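Local coordinates for heterokaryon incompatibility protein s (Podospora anserina, PDB 2WVQ) that forms the [het-s] prion and, by interacting with HET-S of incompatible cells, triggers the lethal reaction of heterokaryon incompatibility, its globular domain being the part described here, at residues 23-28 with 89-94; 29-34 with 146-151; 57-62 with 178-183; 82-87 with 172-177. The protein carries 2 engineered substitutions. All coordinates share one frame; numbering follows the deposited sequence. Where two conformers were deposited one is given.

Contact 1 of 4, residues 23-28 with 89-94; sequences NNCVAC and EEILLL. Engineered in segment 23-28: Ala27 (natural residue Asp).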
loop_
_atom_site.group_PDB
_atom_site.type_symbol
_atom_site.label_atom_id
_atom_site.label_comp_id
_atom_site.label_asym_id
_atom_site.label_seq_id
_atom_site.Cartn_x
_atom_site.Cartn_y
_atom_site.Cartn_z
ATOM N N ASN A 23 16.714 0.322 10.240
ATOM C CA ASN A 23 16.951 1.639 10.879
ATOM C C ASN A 23 16.337 2.787 10.065
ATOM O O ASN A 23 15.812 3.735 10.633
ATOM C CB ASN A 23 18.439 1.895 11.213
ATOM C CG ASN A 23 18.970 0.957 12.332
ATOM O OD1 ASN A 23 18.291 0.714 13.339
ATOM N ND2 ASN A 23 20.142 0.393 12.113
ATOM N N ASN A 24 16.369 2.641 8.746
ATOM C CA ASN A 24 15.646 3.557 7.818
ATOM C C ASN A 24 14.123 3.608 7.978
ATOM O O ASN A 24 13.536 4.704 7.928
ATOM C CB ASN A 24 16.092 3.289 6.364
ATOM C CG ASN A 24 17.575 3.654 6.141
ATOM O OD1 ASN A 24 18.156 4.404 6.935
ATOM N ND2 ASN A 24 18.183 3.145 5.069
ATOM N N CYS A 25 13.500 2.447 8.181
ATOM C CA CYS A 25 12.083 2.292 8.483
ATOM C C CYS A 25 11.688 3.076 9.735
ATOM O O CYS A 25 10.714 3.867 9.731
ATOM C CB CYS A 25 11.676 0.793 8.646
ATOM S SG CYS A 25 11.654 -0.243 7.145
ATOM N N VAL A 26 12.428 2.853 10.817
ATOM C CA VAL A 26 12.142 3.564 12.098
ATOM C C VAL A 26 12.281 5.079 11.862
ATOM O O VAL A 26 11.407 5.860 12.238
ATOM C CB VAL A 26 13.055 3.074 13.267
ATOM C CG1 VAL A 26 12.789 3.946 14.607
ATOM C CG2 VAL A 26 12.833 1.572 13.515
ATOM N N ALA A 27 13.338 5.483 11.162
ATOM C CA ALA A 27 13.540 6.908 10.863
ATOM C C ALA A 27 12.448 7.545 9.976
ATOM O O ALA A 27 12.245 8.773 10.066
ATOM C CB ALA A 27 14.928 7.167 10.309
ATOM N N CYS A 28 11.737 6.738 9.177
ATOM C CA CYS A 28 10.597 7.205 8.319
ATOM C C CYS A 28 9.520 7.900 9.105
ATOM O O CYS A 28 8.998 8.900 8.647
ATOM C CB CYS A 28 9.935 6.076 7.538
ATOM S SG CYS A 28 10.790 5.535 6.005
ATOM N N GLU A 89 11.915 -3.878 3.382
ATOM C CA GLU A 89 11.851 -3.210 2.072
ATOM C C GLU A 89 10.386 -2.796 1.786
ATOM O O GLU A 89 10.143 -1.663 1.381
ATOM C CB GLU A 89 12.394 -4.092 0.940
ATOM C CG GLU A 89 13.889 -4.199 0.894
ATOM C CD GLU A 89 14.392 -5.357 0.057
ATOM O OE1 GLU A 89 15.599 -5.357 -0.241
ATOM O OE2 GLU A 89 13.605 -6.265 -0.287
ATOM N N GLU A 90 9.427 -3.696 2.036
ATOM C CA GLU A 90 8.001 -3.368 1.888
ATOM C C GLU A 90 7.480 -2.247 2.845
ATOM O O GLU A 90 6.649 -1.424 2.430
ATOM C CB GLU A 90 7.139 -4.630 1.925
ATOM C CG GLU A 90 6.008 -4.561 0.841
ATOM C CD GLU A 90 5.090 -5.745 0.834
ATOM O OE1 GLU A 90 3.862 -5.537 0.704
ATOM O OE2 GLU A 90 5.586 -6.895 0.951
ATOM N N ILE A 91 7.987 -2.162 4.085
ATOM C CA ILE A 91 7.649 -0.990 4.957
ATOM C C ILE A 91 8.148 0.321 4.310
ATOM O O ILE A 91 7.425 1.332 4.301
ATOM C CB ILE A 91 8.166 -1.135 6.466
ATOM C CG1 ILE A 91 7.446 -2.274 7.165
ATOM C CG2 ILE A 91 7.940 0.172 7.280
ATOM C CD1 ILE A 91 8.138 -2.806 8.447
ATOM N N LEU A 92 9.359 0.287 3.752
ATOM C CA LEU A 92 9.906 1.410 2.995
ATOM C C LEU A 92 9.044 1.871 1.802
ATOM O O LEU A 92 8.839 3.082 1.622
ATOM C CB LEU A 92 11.349 1.141 2.544
ATOM C CG LEU A 92 12.558 1.710 3.346
ATOM C CD1 LEU A 92 12.271 2.205 4.723
ATOM C CD2 LEU A 92 13.842 0.862 3.313
ATOM N N LEU A 93 8.593 0.906 0.992
ATOM C CA LEU A 93 7.632 1.142 -0.126
ATOM C C LEU A 93 6.311 1.782 0.362
ATOM O O LEU A 93 5.729 2.631 -0.320
ATOM C CB LEU A 93 7.340 -0.182 -0.842
ATOM C CG LEU A 93 8.023 -0.642 -2.132
ATOM C CD1 LEU A 93 9.358 0.011 -2.403
ATOM C CD2 LEU A 93 8.127 -2.150 -2.191
ATOM N N LEU A 94 5.832 1.312 1.498
ATOM C CA LEU A 94 4.675 1.841 2.205
ATOM C C LEU A 94 4.752 3.360 2.463
ATOM O O LEU A 94 3.786 4.099 2.244
ATOM C CB LEU A 94 4.532 1.079 3.550
ATOM C CG LEU A 94 3.273 1.255 4.391
ATOM C CD1 LEU A 94 2.055 1.008 3.465
ATOM C CD2 LEU A 94 3.279 0.240 5.545
#
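Helical segments 23-28 and 89-94 run in nearly the same direction, their axes 9.4 Å apart at closest approach and crossing at 27°, with Cys25 set against Leu92 at a CA-CA distance of 6.0 Å. Leu92 and Cys25 carry the contact. The CD1 methyl of Leu92 pushes between the two cysteines: Cys25 SG lies 3.5 Å from Leu92 CD1, and one turn on Cys28 SG lies 3.9 Å from Leu92 CD1. Both thiols stand anti to their carbonyl carbon, beside the backbone N (chi1 -71° in Cys25, -80° in Cys28), so the two sulfurs reach across from successive turns. Within the mainly helical body of the HeLo domain, this places helix 18-28 along the long helix 79-108. Cys25 SG also rests on the beta-branch of Ile91, 3.7 Å from Ile91 CB, with Ile91 CG2 beside it. Asn24 adds only backbone and CB at the more exposed margin, its C atom 4.0 Å from Leu92 CD1. Leu56 of helix 42-62 packs on both Cys25 and Ile91. On the far side of helix 79-108, Glu90 forms a salt bridge to Arg104 of the second subunit.

Contact 2 of 4, residues 29-34 with 146-151; sequences FEYVQL and LAKKTA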
loop_
_atom_site.group_PDB
_atom_site.type_symbol
_atom_site.label_atom_id
_atom_site.label_comp_id
_atom_site.label_asym_id
_atom_site.label_seq_id
_atom_site.Cartn_x
_atom_site.Cartn_y
_atom_site.Cartn_z
ATOM N N PHE A 29 9.174 7.336 10.257
ATOM C CA PHE A 29 8.239 7.929 11.207
ATOM C C PHE A 29 8.534 9.382 11.670
ATOM O O PHE A 29 7.613 10.112 12.001
ATOM C CB PHE A 29 8.068 7.029 12.452
ATOM C CG PHE A 29 7.254 5.744 12.217
ATOM C CD1 PHE A 29 7.900 4.506 11.918
ATOM C CD2 PHE A 29 5.883 5.756 12.362
ATOM C CE1 PHE A 29 7.167 3.326 11.716
ATOM C CE2 PHE A 29 5.128 4.560 12.194
ATOM C CZ PHE A 29 5.788 3.336 11.862
ATOM N N GLU A 30 9.794 9.786 11.676
ATOM C CA GLU A 30 10.187 11.104 12.160
ATOM C C GLU A 30 9.818 12.243 11.204
ATOM O O GLU A 30 9.627 13.371 11.622
ATOM C CB GLU A 30 11.686 11.110 12.449
ATOM C CG GLU A 30 11.993 10.421 13.773
ATOM C CD GLU A 30 13.372 9.810 13.861
ATOM O OE1 GLU A 30 13.520 8.867 14.665
ATOM O OE2 GLU A 30 14.303 10.275 13.164
ATOM N N TYR A 31 9.746 11.946 9.921
ATOM C CA TYR A 31 9.454 12.984 8.923
ATOM C C TYR A 31 7.942 13.256 8.775
ATOM O O TYR A 31 7.551 14.137 7.980
ATOM C CB TYR A 31 10.118 12.624 7.589
ATOM C CG TYR A 31 11.598 12.358 7.746
ATOM C CD1 TYR A 31 12.093 11.045 7.813
ATOM C CD2 TYR A 31 12.512 13.421 7.876
ATOM C CE1 TYR A 31 13.469 10.798 7.984
ATOM C CE2 TYR A 31 13.893 13.175 8.054
ATOM C CZ TYR A 31 14.359 11.862 8.100
ATOM O OH TYR A 31 15.716 11.620 8.251
ATOM N N VAL A 32 7.097 12.521 9.515
ATOM C CA VAL A 32 5.642 12.631 9.297
ATOM C C VAL A 32 4.818 13.567 10.199
ATOM O O VAL A 32 4.813 13.485 11.430
ATOM C CB VAL A 32 4.901 11.298 8.828
ATOM C CG1 VAL A 32 5.679 10.010 9.100
ATOM C CG2 VAL A 32 3.402 11.247 9.236
ATOM N N GLN A 33 4.157 14.497 9.509
ATOM C CA GLN A 33 3.267 15.481 10.094
ATOM C C GLN A 33 1.806 15.056 9.870
ATOM O O GLN A 33 1.505 14.251 8.981
ATOM C CB GLN A 33 3.484 16.826 9.409
ATOM C CG GLN A 33 4.835 17.487 9.601
ATOM C CD GLN A 33 5.081 18.556 8.546
ATOM O OE1 GLN A 33 6.030 19.316 8.625
ATOM N NE2 GLN A 33 4.205 18.616 7.551
ATOM N N LEU A 34 0.893 15.563 10.703
ATOM C CA LEU A 34 -0.527 15.318 10.468
ATOM C C LEU A 34 -1.208 16.642 10.119
ATOM O O LEU A 34 -1.002 17.652 10.786
ATOM C CB LEU A 34 -1.217 14.641 11.663
ATOM C CG LEU A 34 -0.699 13.254 12.078
ATOM C CD1 LEU A 34 -1.639 12.668 13.107
ATOM C CD2 LEU A 34 -0.573 12.317 10.876
ATOM N N LEU A 146 23.320 13.660 10.699
ATOM C CA LEU A 146 22.400 14.792 10.802
ATOM C C LEU A 146 21.554 14.986 9.549
ATOM O O LEU A 146 20.786 15.961 9.456
ATOM C CB LEU A 146 23.174 16.080 11.120
ATOM C CG LEU A 146 23.839 16.085 12.495
ATOM C CD1 LEU A 146 24.364 17.466 12.835
ATOM C CD2 LEU A 146 22.867 15.594 13.555
ATOM N N ALA A 147 21.701 14.054 8.602
ATOM C CA ALA A 147 21.074 14.142 7.280
ATOM C C ALA A 147 19.567 13.986 7.404
ATOM O O ALA A 147 19.086 13.018 8.016
ATOM C CB ALA A 147 21.654 13.086 6.336
ATOM N N LYS A 148 18.836 14.956 6.851
ATOM C CA LYS A 148 17.369 14.938 6.858
ATOM C C LYS A 148 16.771 14.540 5.494
ATOM O O LYS A 148 17.387 14.763 4.443
ATOM C CB LYS A 148 16.805 16.303 7.288
ATOM C CG LYS A 148 16.555 16.463 8.795
ATOM C CD LYS A 148 15.682 17.706 9.076
ATOM C CE LYS A 148 15.958 18.328 10.465
ATOM N NZ LYS A 148 17.387 18.765 10.701
ATOM N N LYS A 149 15.593 13.907 5.553
ATOM C CA LYS A 149 14.654 13.769 4.430
ATOM C C LYS A 149 13.646 14.921 4.541
ATOM O O LYS A 149 13.455 15.477 5.633
ATOM C CB LYS A 149 13.931 12.408 4.506
ATOM C CG LYS A 149 14.619 11.275 3.729
ATOM C CD LYS A 149 14.553 9.907 4.447
ATOM C CE LYS A 149 13.329 9.028 4.087
ATOM N NZ LYS A 149 12.118 9.267 4.960
ATOM N N THR A 150 13.008 15.282 3.423
ATOM C CA THR A 150 11.903 16.267 3.421
ATOM C C THR A 150 10.746 15.802 4.330
ATOM O O THR A 150 10.279 14.662 4.195
ATOM C CB THR A 150 11.347 16.532 1.972
ATOM O OG1 THR A 150 10.818 15.312 1.408
ATOM C CG2 THR A 150 12.441 17.113 1.037
ATOM N N ALA A 151 10.320 16.669 5.254
ATOM C CA ALA A 151 9.146 16.431 6.109
ATOM C C ALA A 151 7.893 16.480 5.248
ATOM O O ALA A 151 7.822 17.255 4.297
ATOM C CB ALA A 151 9.066 17.456 7.242
#
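The phenol ring of Tyr31 carries this contact, and one of its faces is covered by Lys149: CB of Lys149 sits over the ring centre, 3.6 Å from the centroid and 9° off the ring normal, a well-centred CH-pi contact. The lysine side chain crosses the tyrosine at about a right angle. It bends at chi2, chi3 and chi4, which carries Lys149 CD past CE1 of the ring and curls the ammonium back, Lys149 NZ ending 3.4 Å from Tyr31 CD1. On the same side of the ring plane, the backbone of Lys149 borders the CD2/CE2 side of the ring, Lys149 N lying 3.1 Å from Tyr31 CE2. Tyr31 CG stands anti to the carbonyl carbon (chi1 -54°), and the ring reaches along the loop until its hydroxyl comes near the backbone of Ala147 and Lys148. At the root of the side chain the two backbones themselves meet: Ala151 CA makes a CA-H...O contact of 3.4 Å to Tyr31 O. Gln33 extends beyond CG and brings OE1 to 3.8 Å from Ala151 CB at the margin. The polar end of Thr150 turns to another partner, its OG1 hydrogen-bonded to Gln99 of helix 79-108. No hydrogen bond joins the two segments; the backbone bonds start just beyond, where Tyr31 and Gln33 pair with Trp152 and Gln33 also with Leu154. The loop 146-151 leads into strand 152-154, which lies parallel to strand 32-34 in a two-stranded sheet, while Phe29 turns inward to Phe95 of helix 79-108 and to helices 42-62 and 157-176.

Contact 3 of 4, residues 57-62 with 178-183; sequences SRWGEA and FPIEAV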
loop_
_atom_site.group_PDB
_atom_site.type_symbol
_atom_site.label_atom_id
_atom_site.label_comp_id
_atom_site.label_asym_id
_atom_site.label_seq_id
_atom_site.Cartn_x
_atom_site.Cartn_y
_atom_site.Cartn_z
ATOM N N SER A 57 10.497 -0.690 16.563
ATOM C CA SER A 57 11.793 -0.651 17.218
ATOM C C SER A 57 11.999 -1.744 18.306
ATOM O O SER A 57 13.114 -2.221 18.442
ATOM C CB SER A 57 12.167 0.742 17.686
ATOM O OG SER A 57 11.736 0.995 18.983
ATOM N N ARG A 58 10.949 -2.117 19.049
ATOM C CA ARG A 58 11.008 -3.220 19.988
ATOM C C ARG A 58 11.510 -4.485 19.335
ATOM O O ARG A 58 12.306 -5.193 19.940
ATOM C CB ARG A 58 9.702 -3.480 20.742
ATOM C CG ARG A 58 9.852 -4.357 22.063
ATOM C CD ARG A 58 8.484 -4.664 22.668
ATOM N NE ARG A 58 7.738 -3.412 22.854
ATOM C CZ ARG A 58 6.532 -3.109 22.352
ATOM N NH1 ARG A 58 5.850 -3.976 21.629
ATOM N NH2 ARG A 58 5.999 -1.916 22.612
ATOM N N TRP A 59 11.038 -4.761 18.113
ATOM C CA TRP A 59 11.487 -5.893 17.342
ATOM C C TRP A 59 12.982 -5.890 17.069
ATOM O O TRP A 59 13.639 -6.939 17.210
ATOM C CB TRP A 59 10.728 -6.034 16.011
ATOM C CG TRP A 59 11.229 -7.207 15.235
ATOM C CD1 TRP A 59 10.827 -8.494 15.365
ATOM C CD2 TRP A 59 12.237 -7.196 14.222
ATOM N NE1 TRP A 59 11.534 -9.299 14.507
ATOM C CE2 TRP A 59 12.403 -8.523 13.790
ATOM C CE3 TRP A 59 13.018 -6.185 13.636
ATOM C CZ2 TRP A 59 13.300 -8.882 12.779
ATOM C CZ3 TRP A 59 13.906 -6.539 12.620
ATOM C CH2 TRP A 59 14.051 -7.881 12.212
ATOM N N GLY A 60 13.513 -4.753 16.632
ATOM C CA GLY A 60 14.950 -4.665 16.376
ATOM C C GLY A 60 15.754 -4.924 17.632
ATOM O O GLY A 60 16.829 -5.557 17.574
ATOM N N GLU A 61 15.239 -4.463 18.776
ATOM C CA GLU A 61 15.907 -4.709 20.066
ATOM C C GLU A 61 15.851 -6.179 20.471
ATOM O O GLU A 61 16.848 -6.721 21.005
ATOM C CB GLU A 61 15.268 -3.838 21.172
ATOM C CG GLU A 61 15.932 -3.905 22.559
ATOM C CD GLU A 61 17.280 -3.196 22.631
ATOM O OE1 GLU A 61 17.723 -2.612 21.624
ATOM O OE2 GLU A 61 17.905 -3.211 23.714
ATOM N N ALA A 62 14.691 -6.808 20.243
ATOM C CA ALA A 62 14.437 -8.200 20.615
ATOM C C ALA A 62 15.371 -9.178 19.883
ATOM O O ALA A 62 15.876 -10.172 20.445
ATOM C CB ALA A 62 13.004 -8.549 20.307
ATOM N N PHE A 178 10.977 -15.021 14.093
ATOM C CA PHE A 178 12.037 -15.078 15.108
ATOM C C PHE A 178 11.495 -15.498 16.484
ATOM O O PHE A 178 10.351 -15.168 16.821
ATOM C CB PHE A 178 12.802 -13.740 15.154
ATOM C CG PHE A 178 13.517 -13.417 13.867
ATOM C CD1 PHE A 178 12.852 -12.781 12.809
ATOM C CD2 PHE A 178 14.853 -13.764 13.694
ATOM C CE1 PHE A 178 13.532 -12.516 11.614
ATOM C CE2 PHE A 178 15.520 -13.483 12.519
ATOM C CZ PHE A 178 14.849 -12.866 11.472
ATOM N N PRO A 179 12.302 -16.249 17.275
ATOM C CA PRO A 179 11.827 -16.796 18.560
ATOM C C PRO A 179 11.777 -15.775 19.719
ATOM O O PRO A 179 12.393 -16.005 20.767
ATOM C CB PRO A 179 12.875 -17.886 18.853
ATOM C CG PRO A 179 14.127 -17.310 18.319
ATOM C CD PRO A 179 13.701 -16.649 17.016
ATOM N N ILE A 180 11.041 -14.670 19.553
ATOM C CA ILE A 180 11.150 -13.555 20.503
ATOM C C ILE A 180 9.878 -13.203 21.308
ATOM O O ILE A 180 9.741 -12.079 21.798
ATOM C CB ILE A 180 11.719 -12.267 19.821
ATOM C CG1 ILE A 180 10.806 -11.816 18.666
ATOM C CG2 ILE A 180 13.163 -12.493 19.384
ATOM C CD1 ILE A 180 11.135 -10.472 18.080
ATOM N N GLU A 181 8.970 -14.161 21.478
ATOM C CA GLU A 181 7.702 -13.835 22.137
ATOM C C GLU A 181 7.908 -13.296 23.565
ATOM O O GLU A 181 7.499 -12.161 23.866
ATOM C CB GLU A 181 6.722 -15.009 22.113
ATOM C CG GLU A 181 5.287 -14.544 21.927
ATOM C CD GLU A 181 4.274 -15.379 22.684
ATOM O OE1 GLU A 181 4.136 -16.589 22.372
ATOM O OE2 GLU A 181 3.596 -14.813 23.577
ATOM N N ALA A 182 8.559 -14.098 24.416
ATOM C CA ALA A 182 8.806 -13.751 25.825
ATOM C C ALA A 182 9.680 -12.489 25.999
ATOM O O ALA A 182 9.472 -11.696 26.915
ATOM C CB ALA A 182 9.448 -14.954 26.588
ATOM N N VAL A 183 10.676 -12.357 25.118
ATOM C CA VAL A 183 11.568 -11.180 25.042
ATOM C C VAL A 183 10.796 -9.867 24.771
ATOM O O VAL A 183 11.035 -8.843 25.430
ATOM C CB VAL A 183 12.696 -11.401 23.971
ATOM C CG1 VAL A 183 13.440 -10.118 23.679
ATOM C CG2 VAL A 183 13.687 -12.499 24.422
#
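Ile180 holds its ethyl branch in the crowded position, CG1 between the backbone N and the carbonyl carbon (chi1 60°), and from there drives its CD1 methyl into the angle between Trp59 and Ala62. The fit is tight: Ile180 CD1 lies 3.5 Å from Ala62 CB, closer than usual van der Waals contact, and 3.4 Å from Trp59 CD1. The isoleucine chain crosses the indole at about a right angle, and its CG2 lies near the carbonyl of Ala62. Further along the indole, Phe178 meets the six-membered ring in an offset edge-to-face pair, the edge of Trp59 pointing at the face of Phe178, with centroids 5.7 Å apart and planes at 71°. The touching atoms are Trp59 CZ2 and Phe178 CE1, 3.8 Å apart. Trp59 reaches both partners because its CG is anti to the backbone N (chi1 179°), and a weak hydrogen bond from Trp59 NE1 to the Leu174 carbonyl probably helps to fix the rotation of the ring. At the more exposed end Val183 adds CG1, 3.7 Å from Ala62 CB. An inverse gamma turn centred on Pro179 separates Phe178 from Ile180, which takes the N-cap position of helix 181-191. Residues 178-180 thus form a sharp connection between helices 157-176 and 181-191, its apolar side chains packed on the last turn of helix 42-62 in the helical HeLo domain.

Contact 4 of 4, residues 82-87 with 172-177; sequences QLAKSI and DELEKA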
loop_
_atom_site.group_PDB
_atom_site.type_symbol
_atom_site.label_atom_id
_atom_site.label_comp_id
_atom_site.label_asym_id
_atom_site.label_seq_id
_atom_site.Cartn_x
_atom_site.Cartn_y
_atom_site.Cartn_z
ATOM N N GLN A 82 16.082 -13.453 5.295
ATOM C CA GLN A 82 15.538 -13.124 3.940
ATOM C C GLN A 82 14.117 -12.570 4.024
ATOM O O GLN A 82 13.747 -11.655 3.276
ATOM C CB GLN A 82 15.550 -14.357 3.021
ATOM C CG GLN A 82 16.938 -14.895 2.673
ATOM C CD GLN A 82 16.913 -16.095 1.735
ATOM O OE1 GLN A 82 17.918 -16.411 1.111
ATOM N NE2 GLN A 82 15.767 -16.768 1.627
ATOM N N LEU A 83 13.327 -13.144 4.931
ATOM C CA LEU A 83 11.963 -12.728 5.194
ATOM C C LEU A 83 11.905 -11.344 5.806
ATOM O O LEU A 83 11.111 -10.501 5.330
ATOM C CB LEU A 83 11.238 -13.761 6.069
ATOM C CG LEU A 83 10.523 -14.996 5.531
ATOM C CD1 LEU A 83 11.365 -15.891 4.649
ATOM C CD2 LEU A 83 9.961 -15.839 6.662
ATOM N N ALA A 84 12.764 -11.080 6.821
ATOM C CA ALA A 84 12.860 -9.750 7.426
ATOM C C ALA A 84 13.307 -8.661 6.446
ATOM O O ALA A 84 12.835 -7.543 6.523
ATOM C CB ALA A 84 13.785 -9.738 8.670
ATOM N N LYS A 85 14.237 -8.994 5.567
ATOM C CA LYS A 85 14.719 -8.055 4.552
ATOM C C LYS A 85 13.590 -7.624 3.584
ATOM O O LYS A 85 13.431 -6.448 3.284
ATOM C CB LYS A 85 15.853 -8.712 3.762
ATOM C CG LYS A 85 16.515 -7.760 2.786
ATOM C CD LYS A 85 17.729 -8.372 2.149
ATOM C CE LYS A 85 18.487 -7.296 1.353
ATOM N NZ LYS A 85 18.149 -7.436 -0.092
ATOM N N SER A 86 12.831 -8.594 3.082
ATOM C CA SER A 86 11.651 -8.298 2.284
ATOM C C SER A 86 10.640 -7.437 3.034
ATOM O O SER A 86 10.123 -6.487 2.465
ATOM C CB SER A 86 11.006 -9.585 1.815
ATOM O OG SER A 86 10.019 -9.304 0.859
ATOM N N ILE A 87 10.385 -7.738 4.309
ATOM C CA ILE A 87 9.346 -7.031 5.084
ATOM C C ILE A 87 9.723 -5.569 5.284
ATOM O O ILE A 87 8.914 -4.645 5.139
ATOM C CB ILE A 87 9.079 -7.696 6.456
ATOM C CG1 ILE A 87 8.248 -8.961 6.291
ATOM C CG2 ILE A 87 8.322 -6.718 7.357
ATOM C CD1 ILE A 87 8.469 -10.022 7.363
ATOM N N ASP A 172 3.868 -8.071 12.926
ATOM C CA ASP A 172 3.343 -9.437 13.160
ATOM C C ASP A 172 4.175 -10.466 12.399
ATOM O O ASP A 172 4.586 -11.484 12.976
ATOM C CB ASP A 172 1.877 -9.610 12.719
ATOM C CG ASP A 172 0.877 -8.865 13.605
ATOM O OD1 ASP A 172 -0.314 -8.766 13.210
ATOM O OD2 ASP A 172 1.275 -8.374 14.683
ATOM N N GLU A 173 4.388 -10.217 11.104
ATOM C CA GLU A 173 5.200 -11.080 10.231
ATOM C C GLU A 173 6.655 -11.226 10.727
ATOM O O GLU A 173 7.201 -12.344 10.758
ATOM C CB GLU A 173 5.185 -10.542 8.795
ATOM C CG GLU A 173 4.147 -11.163 7.871
ATOM C CD GLU A 173 4.398 -10.824 6.394
ATOM O OE1 GLU A 173 4.791 -11.730 5.613
ATOM O OE2 GLU A 173 4.197 -9.645 6.007
ATOM N N LEU A 174 7.257 -10.103 11.116
ATOM C CA LEU A 174 8.627 -10.019 11.672
ATOM C C LEU A 174 8.793 -10.792 12.966
ATOM O O LEU A 174 9.802 -11.489 13.161
ATOM C CB LEU A 174 8.991 -8.559 11.941
ATOM C CG LEU A 174 10.005 -7.716 11.174
ATOM C CD1 LEU A 174 10.448 -8.282 9.840
ATOM C CD2 LEU A 174 9.565 -6.262 11.057
ATOM N N GLU A 175 7.826 -10.632 13.865
ATOM C CA GLU A 175 7.813 -11.353 15.135
ATOM C C GLU A 175 7.579 -12.866 14.958
ATOM O O GLU A 175 8.043 -13.658 15.764
ATOM C CB GLU A 175 6.781 -10.744 16.099
ATOM C CG GLU A 175 7.177 -9.395 16.713
ATOM C CD GLU A 175 6.005 -8.718 17.439
ATOM O OE1 GLU A 175 6.062 -7.498 17.725
ATOM O OE2 GLU A 175 5.012 -9.411 17.715
ATOM N N LYS A 176 6.849 -13.254 13.907
ATOM C CA LYS A 176 6.595 -14.659 13.578
ATOM C C LYS A 176 7.882 -15.386 13.126
ATOM O O LYS A 176 8.038 -16.582 13.367
ATOM C CB LYS A 176 5.504 -14.767 12.484
ATOM C CG LYS A 176 4.541 -15.968 12.583
ATOM C CD LYS A 176 5.108 -17.239 11.894
ATOM C CE LYS A 176 4.354 -18.505 12.264
ATOM N NZ LYS A 176 2.920 -18.480 11.814
ATOM N N ALA A 177 8.788 -14.671 12.458
ATOM C CA ALA A 177 9.973 -15.300 11.871
ATOM C C ALA A 177 11.135 -15.516 12.863
ATOM O O ALA A 177 12.157 -16.112 12.510
ATOM C CB ALA A 177 10.441 -14.508 10.644
#
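Two neighbouring helices of the HeLo domain's helical body, 79-108 and 157-176, pack antiparallel here, the axes of segments 82-87 and 172-176 at 167° and 9.7 Å apart at closest approach. The tight part centres on Ile87 and Leu174, whose side chains slide past each other in opposite directions. Leu174 CD1 fits between the two branches of the isoleucine, 3.6 Å from Ile87 CD1 and also touching CG2. The same methyl covers the backbone of Ala84, Leu174 CD1 lying 3.7 Å from Ala84 CA; with the small side chain of Ala84 at this point, its CA lies 6.0 Å from Leu174 CA. Behind this inner side stand Trp59 and Leu56 of helix 42-62. The packing is looser where Leu83 CD2 and Ala177 CB just meet at 4.2 Å, and Leu107 of the second subunit packs on Leu83. The carboxylate of Glu173 makes a salt bridge to Arg104 of the second subunit, which is also hydrogen-bonded through NH1 to Ser86 OG. The base of the Glu173 chain, extended beyond CG, belongs instead with the tight part and bears on the isoleucine tip, Glu173 CB lying 3.6 Å from Ile87 CD1.

Overall arrangement
Contacts 1 and 4 share helix 79-108, on successive turns: contact 1 packs helix 18-28 along it nearly parallel, contact 4 packs helix 157-176 antiparallel, and both border the second subunit, through salt bridges as well as uncharged side chains. Contacts 3 and 4 adjoin, their centres about 12 Å apart; Trp59 and Phe178 of contact 3 touch Ala84 of contact 4, so three helices and a turn meet there. Contacts 1 and 3 are buried and contact 4 partly so, with chemistry of methyls, thiols and aromatic rings. Contact 2 is the surface case, a lysine folded over a tyrosine beside the small parallel sheet, yet it reaches contact 1 where Lys149 NZ nears Cys28 SG.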